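Local coordinates for putative 2OG-Fe(II) oxygenase family protein (Caulobacter crescentus CB15, PDB 3OOX) that probably catalyses the iron(II)-dependent reaction of 2-oxoglutarate and oxygen that forms ethylene, and the linked oxidative cleavage of L-arginine, at residues 233-236 against 237-240; 300-303 against 304-308; 132-135 against 136-140. All coordinates share one frame; numbering follows the deposited sequence.

Contact 1 of 3, residues 233-236 against 237-240. With EDO (1,2-ethanediol), chain G.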
loop_
_atom_site.group_PDB
_atom_site.type_symbol
_atom_site.label_atom_id
_atom_site.label_comp_id
_atom_site.label_asym_id
_atom_site.label_seq_id
_atom_site.Cartn_x
_atom_site.Cartn_y
_atom_site.Cartn_z
ATOM N N ASP A 233 -6.437 2.919 7.518
ATOM C CA ASP A 233 -7.399 3.043 8.580
ATOM C C ASP A 233 -6.829 2.614 9.944
ATOM O O ASP A 233 -7.282 3.175 10.953
ATOM C CB ASP A 233 -8.633 2.190 8.303
ATOM C CG ASP A 233 -9.477 2.713 7.163
ATOM O OD1 ASP A 233 -9.264 3.854 6.684
ATOM O OD2 ASP A 233 -10.369 1.959 6.743
HETATM N N MSE A 234 -5.927 1.637 10.009
HETATM C CA MSE A 234 -5.376 1.214 11.308
HETATM C C MSE A 234 -4.653 2.368 11.985
HETATM O O MSE A 234 -4.794 2.578 13.198
HETATM C CB MSE A 234 -4.404 0.033 11.155
HETATM C CG MSE A 234 -5.041 -1.290 10.862
HETATM SE SE MSE A 234 -3.716 -2.663 10.441
HETATM C CE MSE A 234 -4.886 -4.156 10.158
ATOM N N LEU A 235 -3.864 3.129 11.218
ATOM C CA LEU A 235 -3.093 4.217 11.787
ATOM C C LEU A 235 -4.003 5.403 12.060
ATOM O O LEU A 235 -3.838 6.118 13.069
ATOM C CB LEU A 235 -1.950 4.574 10.844
ATOM C CG LEU A 235 -0.999 5.686 11.244
ATOM C CD1 LEU A 235 -0.436 5.489 12.659
ATOM C CD2 LEU A 235 0.170 5.799 10.243
ATOM N N GLU A 236 -4.985 5.642 11.182
ATOM C CA GLU A 236 -6.001 6.667 11.441
ATOM C C GLU A 236 -6.657 6.403 12.797
ATOM O O GLU A 236 -6.786 7.341 13.624
ATOM C CB GLU A 236 -7.056 6.706 10.319
ATOM C CG GLU A 236 -8.183 7.712 10.552
ATOM C CD GLU A 236 -9.237 7.632 9.474
ATOM O OE1 GLU A 236 -9.894 6.582 9.388
ATOM O OE2 GLU A 236 -9.366 8.611 8.722
ATOM N N ARG A 237 -7.024 5.147 13.061
ATOM C CA ARG A 237 -7.711 4.822 14.314
ATOM C C ARG A 237 -6.784 5.010 15.519
ATOM O O ARG A 237 -7.185 5.613 16.538
ATOM C CB ARG A 237 -8.269 3.409 14.265
ATOM C CG ARG A 237 -8.882 2.944 15.577
ATOM C CD ARG A 237 -9.755 1.735 15.395
ATOM N NE ARG A 237 -10.215 1.259 16.702
ATOM C CZ ARG A 237 -11.348 0.613 16.929
ATOM N NH1 ARG A 237 -12.219 0.353 15.947
ATOM N NH2 ARG A 237 -11.639 0.208 18.178
ATOM N N LEU A 238 -5.540 4.553 15.392
ATOM C CA LEU A 238 -4.571 4.718 16.479
ATOM C C LEU A 238 -4.415 6.179 16.886
ATOM O O LEU A 238 -4.300 6.483 18.079
ATOM C CB LEU A 238 -3.231 4.116 16.076
ATOM C CG LEU A 238 -2.082 4.275 17.082
ATOM C CD1 LEU A 238 -2.392 3.504 18.376
ATOM C CD2 LEU A 238 -0.753 3.802 16.456
ATOM N N THR A 239 -4.410 7.088 15.910
ATOM C CA THR A 239 -4.185 8.529 16.145
ATOM C C THR A 239 -5.459 9.325 16.407
ATOM O O THR A 239 -5.431 10.563 16.329
ATOM C CB THR A 239 -3.431 9.173 14.952
ATOM O OG1 THR A 239 -4.261 9.106 13.777
ATOM C CG2 THR A 239 -2.083 8.482 14.689
ATOM N N ASN A 240 -6.555 8.640 16.708
ATOM C CA ASN A 240 -7.840 9.322 16.947
ATOM C C ASN A 240 -8.164 10.277 15.807
ATOM O O ASN A 240 -8.698 11.393 15.997
ATOM C CB ASN A 240 -7.820 10.099 18.261
ATOM C CG ASN A 240 -9.205 10.294 18.833
ATOM O OD1 ASN A 240 -10.104 9.453 18.634
ATOM N ND2 ASN A 240 -9.384 11.379 19.593
HETATM C C1 EDO G . -15.273 -1.344 18.455
HETATM O O1 EDO G . -13.965 -1.041 18.955
HETATM C C2 EDO G . -15.441 -0.806 17.038
HETATM O O2 EDO G . -14.499 -1.407 16.140
#
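The edge of the Arg-237 guanidinium is taken up by 1,2-ethanediol, with the diol's C1 in the plane of the group. The ethanediol, probably from the crystallisation liquor, accepts from both terminal nitrogens: Arg-237 NH1 to diol O2 at 2.9 Å and NH2 to diol O1 at 2.8 Å. Both bonds are nearly straight, 163° and 170°. The arginine chain runs extended from CG to NE, which carries this fork away from the helix, and Phe-301 of helix 298-309 packs against the aliphatic part of the chain, at CD. The carboxylate of Asp-233 turns elsewhere, to Ser-245 and to Arg-305.

At the other end of the segment the helix stops. Arg-237 N bonds to Asp-233 O, Leu-238 N to Met-234 O (3.0 Å) and Thr-239 N to Leu-235 O (3.1 Å), but Asn-240 has positive phi and is the C-prime residue of a Schellman motif, in which Asn-240 N reaches Arg-237 O and Asn-241 N reaches Glu-236 O. Thr-239 holds OG1 between its backbone N and carbonyl carbon (chi1 64°), 3.1 Å from both Leu-235 O and Glu-236 O; its single proton can serve one of them at a time, while OG1 is also hydrogen-bonded to Leu-243 N. Its methyl CG2 turns instead to Leu-235 CD1, 4.0 Å away, which also lies 4.2 Å from Leu-238 CD2.

The chemistry implies a buried helix end where the hydroxyl of Thr-239 can supplement the backbone N-H groups at one of two carbonyls, while the cationic tip of Arg-237 finds two neutral oxygen acceptors.

Contact 2 of 3, residues 300-303 against 304-308. With EDO (1,2-ethanediol), chain G.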
loop_
_atom_site.group_PDB
_atom_site.type_symbol
_atom_site.label_atom_id
_atom_site.label_comp_id
_atom_site.label_asym_id
_atom_site.label_seq_id
_atom_site.Cartn_x
_atom_site.Cartn_y
_atom_site.Cartn_z
ATOM N N GLU A 300 -8.321 -8.214 14.638
ATOM C CA GLU A 300 -9.757 -8.026 14.874
ATOM C C GLU A 300 -10.296 -6.914 13.962
ATOM O O GLU A 300 -11.380 -7.016 13.395
ATOM C CB GLU A 300 -10.031 -7.676 16.364
ATOM C CG GLU A 300 -9.933 -8.874 17.368
ATOM C CD GLU A 300 -9.753 -8.509 18.881
ATOM O OE1 GLU A 300 -9.773 -7.324 19.320
ATOM O OE2 GLU A 300 -9.608 -9.478 19.675
ATOM N N PHE A 301 -9.535 -5.834 13.892
ATOM C CA PHE A 301 -9.900 -4.658 13.071
ATOM C C PHE A 301 -9.885 -5.019 11.590
ATOM O O PHE A 301 -10.801 -4.648 10.856
ATOM C CB PHE A 301 -8.937 -3.526 13.350
ATOM C CG PHE A 301 -9.247 -2.249 12.609
ATOM C CD1 PHE A 301 -10.214 -1.404 13.049
ATOM C CD2 PHE A 301 -8.550 -1.916 11.456
ATOM C CE1 PHE A 301 -10.483 -0.223 12.391
ATOM C CE2 PHE A 301 -8.813 -0.732 10.783
ATOM C CZ PHE A 301 -9.786 0.108 11.258
ATOM N N LEU A 302 -8.861 -5.776 11.182
ATOM C CA LEU A 302 -8.765 -6.265 9.817
ATOM C C LEU A 302 -9.981 -7.072 9.472
ATOM O O LEU A 302 -10.616 -6.837 8.429
ATOM C CB LEU A 302 -7.499 -7.110 9.635
ATOM C CG LEU A 302 -7.168 -7.560 8.221
ATOM C CD1 LEU A 302 -7.128 -6.385 7.242
ATOM C CD2 LEU A 302 -5.852 -8.303 8.256
ATOM N N GLN A 303 -10.330 -8.030 10.319
ATOM C CA GLN A 303 -11.470 -8.874 10.037
ATOM C C GLN A 303 -12.754 -8.051 9.973
ATOM O O GLN A 303 -13.606 -8.301 9.100
ATOM C CB GLN A 303 -11.625 -9.950 11.085
ATOM C CG GLN A 303 -10.555 -11.029 11.059
ATOM C CD GLN A 303 -10.818 -12.076 12.101
ATOM O OE1 GLN A 303 -11.895 -12.679 12.122
ATOM N NE2 GLN A 303 -9.860 -12.287 12.995
ATOM N N GLN A 304 -12.901 -7.100 10.889
ATOM C CA GLN A 304 -14.083 -6.222 10.915
ATOM C C GLN A 304 -14.177 -5.402 9.618
ATOM O O GLN A 304 -15.235 -5.349 8.999
ATOM C CB GLN A 304 -14.051 -5.304 12.147
ATOM C CG GLN A 304 -15.217 -4.295 12.205
ATOM C CD GLN A 304 -14.991 -3.180 13.198
ATOM O OE1 GLN A 304 -14.525 -3.415 14.311
ATOM N NE2 GLN A 304 -15.355 -1.952 12.810
ATOM N N ARG A 305 -13.086 -4.767 9.187
ATOM C CA ARG A 305 -13.147 -3.931 7.978
ATOM C C ARG A 305 -13.465 -4.760 6.733
ATOM O O ARG A 305 -14.162 -4.264 5.826
ATOM C CB ARG A 305 -11.855 -3.128 7.754
ATOM C CG ARG A 305 -11.575 -2.025 8.784
ATOM C CD ARG A 305 -12.512 -0.781 8.681
ATOM N NE ARG A 305 -12.356 0.027 7.468
ATOM C CZ ARG A 305 -13.365 0.345 6.657
ATOM N NH1 ARG A 305 -14.591 -0.081 6.928
ATOM N NH2 ARG A 305 -13.161 1.094 5.583
ATOM N N LEU A 306 -12.963 -5.989 6.683
ATOM C CA LEU A 306 -13.220 -6.867 5.555
ATOM C C LEU A 306 -14.701 -7.262 5.559
ATOM O O LEU A 306 -15.309 -7.347 4.488
ATOM C CB LEU A 306 -12.296 -8.093 5.566
ATOM C CG LEU A 306 -10.812 -7.777 5.257
ATOM C CD1 LEU A 306 -9.969 -9.020 5.458
ATOM C CD2 LEU A 306 -10.639 -7.200 3.830
ATOM N N ARG A 307 -15.277 -7.476 6.747
ATOM C CA ARG A 307 -16.718 -7.780 6.854
ATOM C C ARG A 307 -17.576 -6.602 6.372
ATOM O O ARG A 307 -18.627 -6.811 5.743
ATOM C CB ARG A 307 -17.112 -8.134 8.299
ATOM C CG ARG A 307 -16.733 -9.544 8.741
ATOM C CD ARG A 307 -17.434 -9.954 10.048
ATOM N NE ARG A 307 -17.270 -8.985 11.141
ATOM C CZ ARG A 307 -16.282 -8.984 12.046
ATOM N NH1 ARG A 307 -15.298 -9.886 12.008
ATOM N NH2 ARG A 307 -16.263 -8.049 12.998
ATOM N N GLU A 308 -17.131 -5.383 6.682
ATOM C CA GLU A 308 -17.848 -4.141 6.345
ATOM C C GLU A 308 -17.714 -3.765 4.868
ATOM O O GLU A 308 -18.684 -3.306 4.248
ATOM C CB GLU A 308 -17.338 -2.976 7.197
ATOM C CG GLU A 308 -17.637 -3.101 8.683
ATOM C CD GLU A 308 -16.925 -2.057 9.540
ATOM O OE1 GLU A 308 -16.007 -1.372 9.037
ATOM O OE2 GLU A 308 -17.280 -1.925 10.732
HETATM C C1 EDO G . -15.273 -1.344 18.455
HETATM O O1 EDO G . -13.965 -1.041 18.955
HETATM C C2 EDO G . -15.441 -0.806 17.038
HETATM O O2 EDO G . -14.499 -1.407 16.140
HETATM O O HOH W 1 -13.385 -8.403 14.589
#
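Gln-304 N bonds to Glu-300 O (2.9 Å), and Arg-305, Leu-306 and Arg-307 repeat the bond to Phe-301, Leu-302 and Gln-303. Glu-300 O also accepts from a water at 2.7 Å, to which Arg-307 NH2 gives a weak bond. Gln-304 uses both ends of its amide: OE1 accepts from O2 of the 1,2-ethanediol (2.7 Å), and NE2 donates to Glu-308 OE2 (2.8 Å), arriving 41° out of the carboxylate plane. A leucine in its place would probably leave Glu-308 OE2 without this donor and the diol without its acceptor. In one of its two conformers Arg-305 NH1 forms a salt bridge with Glu-308 OE1 at 2.8 Å, almost in the guanidinium plane, while NE pairs with Asp-233. With CG beside its backbone N (chi1 -68°), Arg-305 lays CG over one face of Phe-301, 3.9 Å from the ring centroid and 21° off the normal, a CH-pi contact; bends at chi2 and chi3 turn the guanidinium to Glu-308. Gln-303 NE2 bonds to Asp-299, Glu-300 OE1 to Thr-297 N. The i to i+4 bonds are those of an alpha-helix, the last of the chain, which its polar, charge-paired side and buried Phe-301 make amphipathic.

Contact 3 of 3, residues 132-135 against 136-140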
loop_
_atom_site.group_PDB
_atom_site.type_symbol
_atom_site.label_atom_id
_atom_site.label_comp_id
_atom_site.label_asym_id
_atom_site.label_seq_id
_atom_site.Cartn_x
_atom_site.Cartn_y
_atom_site.Cartn_z
ATOM N N SER A 132 10.579 -11.290 -3.182
ATOM C CA SER A 132 10.774 -11.271 -1.721
ATOM C C SER A 132 11.676 -10.111 -1.323
ATOM O O SER A 132 11.436 -9.459 -0.315
ATOM C CB SER A 132 11.335 -12.606 -1.192
ATOM O OG SER A 132 10.429 -13.676 -1.337
ATOM N N TRP A 133 12.719 -9.833 -2.119
ATOM C CA TRP A 133 13.587 -8.683 -1.847
ATOM C C TRP A 133 12.758 -7.390 -1.806
ATOM O O TRP A 133 12.946 -6.540 -0.941
ATOM C CB TRP A 133 14.712 -8.547 -2.869
ATOM C CG TRP A 133 15.557 -7.316 -2.634
ATOM C CD1 TRP A 133 16.705 -7.241 -1.854
ATOM C CD2 TRP A 133 15.325 -5.975 -3.114
ATOM N NE1 TRP A 133 17.191 -5.957 -1.851
ATOM C CE2 TRP A 133 16.363 -5.153 -2.591
ATOM C CE3 TRP A 133 14.344 -5.383 -3.922
ATOM C CZ2 TRP A 133 16.446 -3.787 -2.869
ATOM C CZ3 TRP A 133 14.428 -4.017 -4.182
ATOM C CH2 TRP A 133 15.474 -3.238 -3.656
ATOM N N LEU A 134 11.830 -7.258 -2.751
ATOM C CA LEU A 134 11.043 -6.035 -2.829
ATOM C C LEU A 134 10.103 -5.882 -1.632
ATOM O O LEU A 134 9.951 -4.774 -1.082
ATOM C CB LEU A 134 10.282 -5.961 -4.163
ATOM C CG LEU A 134 9.506 -4.650 -4.431
ATOM C CD1 LEU A 134 10.385 -3.422 -4.455
ATOM C CD2 LEU A 134 8.694 -4.729 -5.741
ATOM N N TYR A 135 9.490 -6.991 -1.226
ATOM C CA TYR A 135 8.629 -7.051 -0.029
ATOM C C TYR A 135 9.396 -6.501 1.190
ATOM O O TYR A 135 8.958 -5.577 1.872
ATOM C CB TYR A 135 8.168 -8.494 0.224
ATOM C CG TYR A 135 7.242 -8.699 1.412
ATOM C CD1 TYR A 135 7.710 -8.569 2.719
ATOM C CD2 TYR A 135 5.888 -8.960 1.238
ATOM C CE1 TYR A 135 6.902 -8.741 3.788
ATOM C CE2 TYR A 135 5.025 -9.132 2.341
ATOM C CZ TYR A 135 5.556 -9.006 3.628
ATOM O OH TYR A 135 4.732 -9.127 4.709
ATOM N N ASN A 136 10.575 -7.067 1.399
ATOM C CA ASN A 136 11.341 -6.692 2.586
ATOM C C ASN A 136 11.948 -5.301 2.472
ATOM O O ASN A 136 12.064 -4.582 3.477
ATOM C CB ASN A 136 12.410 -7.766 2.853
ATOM C CG ASN A 136 11.797 -9.087 3.321
ATOM O OD1 ASN A 136 12.044 -10.142 2.704
ATOM N ND2 ASN A 136 10.976 -9.036 4.359
ATOM N N SER A 137 12.313 -4.885 1.263
ATOM C CA SER A 137 12.807 -3.544 1.041
ATOM C C SER A 137 11.755 -2.467 1.317
ATOM O O SER A 137 12.038 -1.446 1.928
ATOM C CB SER A 137 13.293 -3.428 -0.395
ATOM O OG SER A 137 13.725 -2.127 -0.648
ATOM N N LEU A 138 10.542 -2.700 0.821
ATOM C CA LEU A 138 9.461 -1.740 1.059
ATOM C C LEU A 138 9.012 -1.773 2.523
ATOM O O LEU A 138 8.642 -0.741 3.079
ATOM C CB LEU A 138 8.314 -1.999 0.094
ATOM C CG LEU A 138 8.630 -1.603 -1.349
ATOM C CD1 LEU A 138 7.553 -2.130 -2.304
ATOM C CD2 LEU A 138 8.794 -0.104 -1.512
ATOM N N ASP A 139 9.026 -2.958 3.135
ATOM C CA ASP A 139 8.694 -3.087 4.568
ATOM C C ASP A 139 9.707 -2.276 5.385
ATOM O O ASP A 139 9.337 -1.577 6.341
ATOM C CB ASP A 139 8.693 -4.559 5.029
ATOM C CG ASP A 139 7.983 -4.758 6.339
ATOM O OD1 ASP A 139 6.918 -4.143 6.555
ATOM O OD2 ASP A 139 8.480 -5.565 7.167
ATOM N N GLY A 140 10.973 -2.373 4.985
ATOM C CA GLY A 140 12.025 -1.572 5.675
ATOM C C GLY A 140 11.878 -0.067 5.539
ATOM O O GLY A 140 12.028 0.690 6.505
#
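Ser-137 packs over the ring of Trp-133, one turn earlier on the long alpha-helix 127-152, which packs against the main sheet of this cupin-clan fold through strands 170-176 and 262-269. Trp-133 holds CG anti to its backbone N (chi1 177°) and the ring turned about square to the CA-CB-CG plane (chi2 91°), which carries the indole forward along the helix, toward its C-terminal end. One face of the six-membered ring then lies under Ser-137 CB, 3.8 Å from the centroid and 7° off the normal, a CH-pi contact; the indole also touches Arg-47 and Ile-48 of helix 45-59.

Leu-134 and Leu-138 differ in their first torsion, the former with CG beside its carbonyl carbon and the latter with CG beside its backbone N. The two side chains thus run alongside each other in the same direction, with CD1 of Leu-134 3.8 Å from CD1 of Leu-138, and both rest on Leu-171. Tyr-135 sends its ring edge-to-face against Phe-267 and its OH to Ser-169 O. Asp-139 pairs with Arg-103.

Backbone bonds such as Asp-139 N to Tyr-135 O (2.9 Å) keep the spacing regular, and Leu-138 CG comes to 3.4 Å from Leu-134 O.

In the fold
From the N terminus, contact 3 (132-140) comes first, then contact 1 (233-240), then contact 2 (300-308). Each is a continuous piece of helix, so none closes a long loop, and they follow in series without nesting or crossing. Contact 3 belongs to helix 127-152 on the main sheet, and its nearest atoms are about 11 Å from either of the others. Contacts 1 and 2, with centres about 14 Å apart, do touch: Asp-233 OD2 and Arg-305 NE form a salt bridge of 2.9 Å, and Phe-301 packs on Met-234. The C-terminal helix is thereby fastened to the short helix that follows strand 227-231, with one ethanediol shared between them.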